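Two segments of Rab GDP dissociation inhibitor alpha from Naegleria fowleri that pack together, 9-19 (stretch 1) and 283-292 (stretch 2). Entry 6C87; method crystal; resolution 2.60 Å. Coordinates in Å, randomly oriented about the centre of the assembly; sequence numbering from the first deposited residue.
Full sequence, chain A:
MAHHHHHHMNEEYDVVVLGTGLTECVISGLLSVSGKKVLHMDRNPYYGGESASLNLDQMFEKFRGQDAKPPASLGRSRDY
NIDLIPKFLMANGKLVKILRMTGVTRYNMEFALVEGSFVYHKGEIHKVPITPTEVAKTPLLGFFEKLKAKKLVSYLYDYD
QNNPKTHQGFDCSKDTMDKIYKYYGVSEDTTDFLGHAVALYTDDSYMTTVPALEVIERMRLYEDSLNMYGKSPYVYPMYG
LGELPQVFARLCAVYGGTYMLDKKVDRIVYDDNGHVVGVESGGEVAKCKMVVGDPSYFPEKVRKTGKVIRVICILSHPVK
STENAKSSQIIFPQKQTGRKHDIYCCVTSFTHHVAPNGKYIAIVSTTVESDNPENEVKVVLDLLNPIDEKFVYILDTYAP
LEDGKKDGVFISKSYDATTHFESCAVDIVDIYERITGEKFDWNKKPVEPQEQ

Stretch 1, residues 9-19: MNEEYDVVVLG
Stretch 2, residues 283-292: GEVAKCKMVV

Residues 9-19 and 283-292, whose touching residues are at least 272 positions apart in sequence, lie side by side and run the same way, burying 725 Å² between them. Strand 15-18 and strand 290-292 are parallel neighbours, their axes 18° apart and 4.6 Å at closest approach. The register pairs Val 15 with Met 290, Val 16 with Val 291 and Val 17 with Val 292, with CA-CA distances of 4.9, 4.8 and 4.5 Å.

Backbone angles here are extended (Val 16 -110/129, Val 17 -112/133, Val 291 -133/142, Val 292 -129/137), and Val 16 turns both its amide and its carbonyl to the partner, straddling Val 291, while Val 17 N and O bond to neither neighbour there. Val 16 N donates to Met 290 O (3.2 Å), Val 16 O accepts from Val 292 N (2.8 Å), and Leu 18 N makes the last hydrogen bond between the two stretches, to Val 292 O (2.6 Å). The same carbonyl oxygens also receive CA-H groups: Val 291 CA lies 3.2 Å from Val 16 O, and Val 17 CA 3.2 Å from Val 292 O.

Before this ladder both chains kink, at Asp 14 (-72/-48) and Lys 289 (-87/-26). Asp 14 O spans the bend, accepting from Lys 289 N at 3.2 Å and, weakly, from Met 290 N at 3.4 Å. Further back, Glu 12 and Lys 287, the latter in strand 284-287, form a single bridge: Tyr 13 N donates to Lys 287 O (3.0 Å, nearly straight at 166°), while Lys 287 N makes a weak bond to Glu 11 O (3.4 Å). Cys 288 CA approaches Tyr 13 O at 3.3 Å.

Side chains alternate between the sheet faces, apolar groups in van der Waals contact, all buried except the partly exposed Met 290. On one face, Val 15 (chi1 t) sets CG1 against CG2 of Val 292 (t) at 4.0 Å and CG2 against CB of Met 290 at 4.2 Å; the Met 290 side chain (m, t, t) then leads away. Val 17 (t) adds CG2 at 4.1 Å from CB of Val 292, so the Val 292 side chain is a bump received between two valines. On the other face, Val 291 (p) fits CG2 between Val 16 and Leu 18 (m, t), 4.4 Å from Val 16 CB and 3.9 Å from Leu 18 CD1. Val 16 (t) in turn presses CG2 to within 3.8 Å of CB of Cys 288 (p).

At the N-terminal end, the methyl of Ala 286 meets the edge of the Tyr 13 ring (m, chi2 -94°), with Ala 286 CB 3.8 Å from Tyr 13 CE2. Asn 10, modelled only to CB and poorly ordered, points toward stretch 2; its CB lies 3.3 Å from CD of Glu 284 (m, t, chi3 -57°).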

# COMPACT_ATOMS: atom_id res chain seq x y z
N MET A 9 -22.81 26.21 -20.56
CA MET A 9 -23.17 24.80 -20.67
C MET A 9 -23.84 24.26 -19.41
O MET A 9 -23.35 24.44 -18.30
CB MET A 9 -21.93 23.96 -21.00
N ASN A 10 -24.97 23.58 -19.60
CA ASN A 10 -25.75 22.97 -18.52
C ASN A 10 -26.03 21.53 -18.92
O ASN A 10 -27.00 21.25 -19.63
CB ASN A 10 -27.04 23.73 -18.25
N GLU A 11 -25.18 20.62 -18.46
CA GLU A 11 -25.26 19.21 -18.81
C GLU A 11 -25.39 18.36 -17.55
O GLU A 11 -25.94 18.82 -16.54
CB GLU A 11 -24.01 18.83 -19.59
CG GLU A 11 -23.66 19.84 -20.67
CD GLU A 11 -22.41 19.48 -21.44
OE1 GLU A 11 -21.86 18.39 -21.20
OE2 GLU A 11 -21.98 20.29 -22.29
N GLU A 12 -24.94 17.11 -17.61
CA GLU A 12 -24.75 16.30 -16.41
C GLU A 12 -23.25 16.06 -16.25
O GLU A 12 -22.55 15.75 -17.21
CB GLU A 12 -25.50 14.97 -16.51
N TYR A 13 -22.77 16.22 -15.01
CA TYR A 13 -21.36 16.09 -14.70
C TYR A 13 -21.18 15.17 -13.50
O TYR A 13 -22.11 14.96 -12.72
CB TYR A 13 -20.71 17.45 -14.40
CG TYR A 13 -20.83 18.44 -15.52
CD1 TYR A 13 -19.81 18.59 -16.46
CD2 TYR A 13 -21.96 19.24 -15.65
CE1 TYR A 13 -19.91 19.50 -17.49
CE2 TYR A 13 -22.07 20.16 -16.69
CZ TYR A 13 -21.05 20.28 -17.61
OH TYR A 13 -21.15 21.19 -18.64
N ASP A 14 -19.98 14.60 -13.39
CA ASP A 14 -19.63 13.87 -12.17
C ASP A 14 -19.42 14.83 -11.01
O ASP A 14 -19.96 14.63 -9.92
CB ASP A 14 -18.38 13.02 -12.40
CG ASP A 14 -18.61 11.90 -13.39
OD1 ASP A 14 -19.64 11.19 -13.28
OD2 ASP A 14 -17.75 11.71 -14.27
N VAL A 15 -18.64 15.89 -11.23
CA VAL A 15 -18.27 16.84 -10.18
C VAL A 15 -18.34 18.26 -10.74
O VAL A 15 -17.99 18.50 -11.90
CB VAL A 15 -16.86 16.55 -9.64
CG1 VAL A 15 -16.49 17.55 -8.55
CG2 VAL A 15 -16.75 15.12 -9.11
N VAL A 16 -18.78 19.20 -9.90
CA VAL A 16 -18.67 20.63 -10.18
C VAL A 16 -17.64 21.21 -9.21
O VAL A 16 -17.72 20.98 -8.00
CB VAL A 16 -20.02 21.35 -10.04
CG1 VAL A 16 -19.83 22.86 -10.18
CG2 VAL A 16 -21.00 20.85 -11.06
N VAL A 17 -16.67 21.95 -9.74
CA VAL A 17 -15.63 22.60 -8.95
C VAL A 17 -15.83 24.11 -9.03
O VAL A 17 -16.01 24.67 -10.12
CB VAL A 17 -14.22 22.22 -9.44
CG1 VAL A 17 -13.16 22.93 -8.60
CG2 VAL A 17 -14.03 20.71 -9.40
N LEU A 18 -15.78 24.78 -7.87
CA LEU A 18 -16.06 26.20 -7.77
C LEU A 18 -14.83 26.94 -7.24
O LEU A 18 -14.39 26.69 -6.11
CB LEU A 18 -17.27 26.43 -6.87
CG LEU A 18 -18.55 25.73 -7.34
CD1 LEU A 18 -19.74 25.99 -6.42
CD2 LEU A 18 -18.88 26.14 -8.77
N GLY A 19 -14.32 27.88 -8.02
CA GLY A 19 -13.15 28.68 -7.68
C GLY A 19 -11.87 28.14 -8.31
O GLY A 19 -11.71 26.93 -8.52
N GLY A 283 -30.47 30.38 -14.60
CA GLY A 283 -31.65 29.66 -15.02
C GLY A 283 -31.41 28.26 -15.53
O GLY A 283 -32.37 27.57 -15.87
N GLU A 284 -30.16 27.82 -15.59
CA GLU A 284 -29.81 26.47 -15.99
C GLU A 284 -29.29 25.70 -14.79
O GLU A 284 -28.64 26.26 -13.90
CB GLU A 284 -28.77 26.47 -17.10
CG GLU A 284 -29.31 26.84 -18.47
CD GLU A 284 -28.40 26.40 -19.59
OE1 GLU A 284 -27.21 26.80 -19.60
OE2 GLU A 284 -28.86 25.63 -20.46
N VAL A 285 -29.57 24.40 -14.77
CA VAL A 285 -29.16 23.51 -13.69
C VAL A 285 -28.34 22.37 -14.29
O VAL A 285 -28.78 21.70 -15.23
CB VAL A 285 -30.38 22.97 -12.92
CG1 VAL A 285 -29.96 21.91 -11.92
CG2 VAL A 285 -31.09 24.12 -12.20
N ALA A 286 -27.14 22.17 -13.76
CA ALA A 286 -26.27 21.06 -14.13
C ALA A 286 -26.25 20.05 -12.99
O ALA A 286 -25.77 20.37 -11.89
CB ALA A 286 -24.85 21.54 -14.46
N LYS A 287 -26.75 18.85 -13.25
CA LYS A 287 -26.76 17.81 -12.22
C LYS A 287 -25.34 17.33 -11.94
O LYS A 287 -24.48 17.30 -12.82
CB LYS A 287 -27.64 16.64 -12.65
N CYS A 288 -25.09 16.97 -10.68
CA CYS A 288 -23.78 16.48 -10.29
C CYS A 288 -23.92 15.60 -9.06
O CYS A 288 -24.87 15.72 -8.29
CB CYS A 288 -22.80 17.63 -9.99
SG CYS A 288 -23.33 18.72 -8.65
N LYS A 289 -22.94 14.71 -8.89
CA LYS A 289 -22.89 13.86 -7.71
C LYS A 289 -22.16 14.53 -6.55
O LYS A 289 -22.46 14.22 -5.39
CB LYS A 289 -22.22 12.53 -8.05
N MET A 290 -21.25 15.45 -6.83
CA MET A 290 -20.45 16.12 -5.81
C MET A 290 -20.18 17.55 -6.25
O MET A 290 -20.24 17.88 -7.43
CB MET A 290 -19.10 15.43 -5.59
CG MET A 290 -19.18 14.01 -5.10
SD MET A 290 -17.61 13.16 -5.37
CE MET A 290 -17.92 11.62 -4.51
N VAL A 291 -19.84 18.40 -5.28
CA VAL A 291 -19.38 19.75 -5.55
C VAL A 291 -18.13 20.02 -4.72
O VAL A 291 -18.02 19.56 -3.58
CB VAL A 291 -20.49 20.79 -5.29
CG1 VAL A 291 -20.91 20.79 -3.83
CG2 VAL A 291 -20.03 22.18 -5.73
N VAL A 292 -17.18 20.75 -5.31
CA VAL A 292 -15.90 21.08 -4.69
C VAL A 292 -15.69 22.59 -4.81
O VAL A 292 -15.97 23.17 -5.87
CB VAL A 292 -14.73 20.31 -5.34
CG1 VAL A 292 -13.38 20.80 -4.82
CG2 VAL A 292 -14.87 18.81 -5.12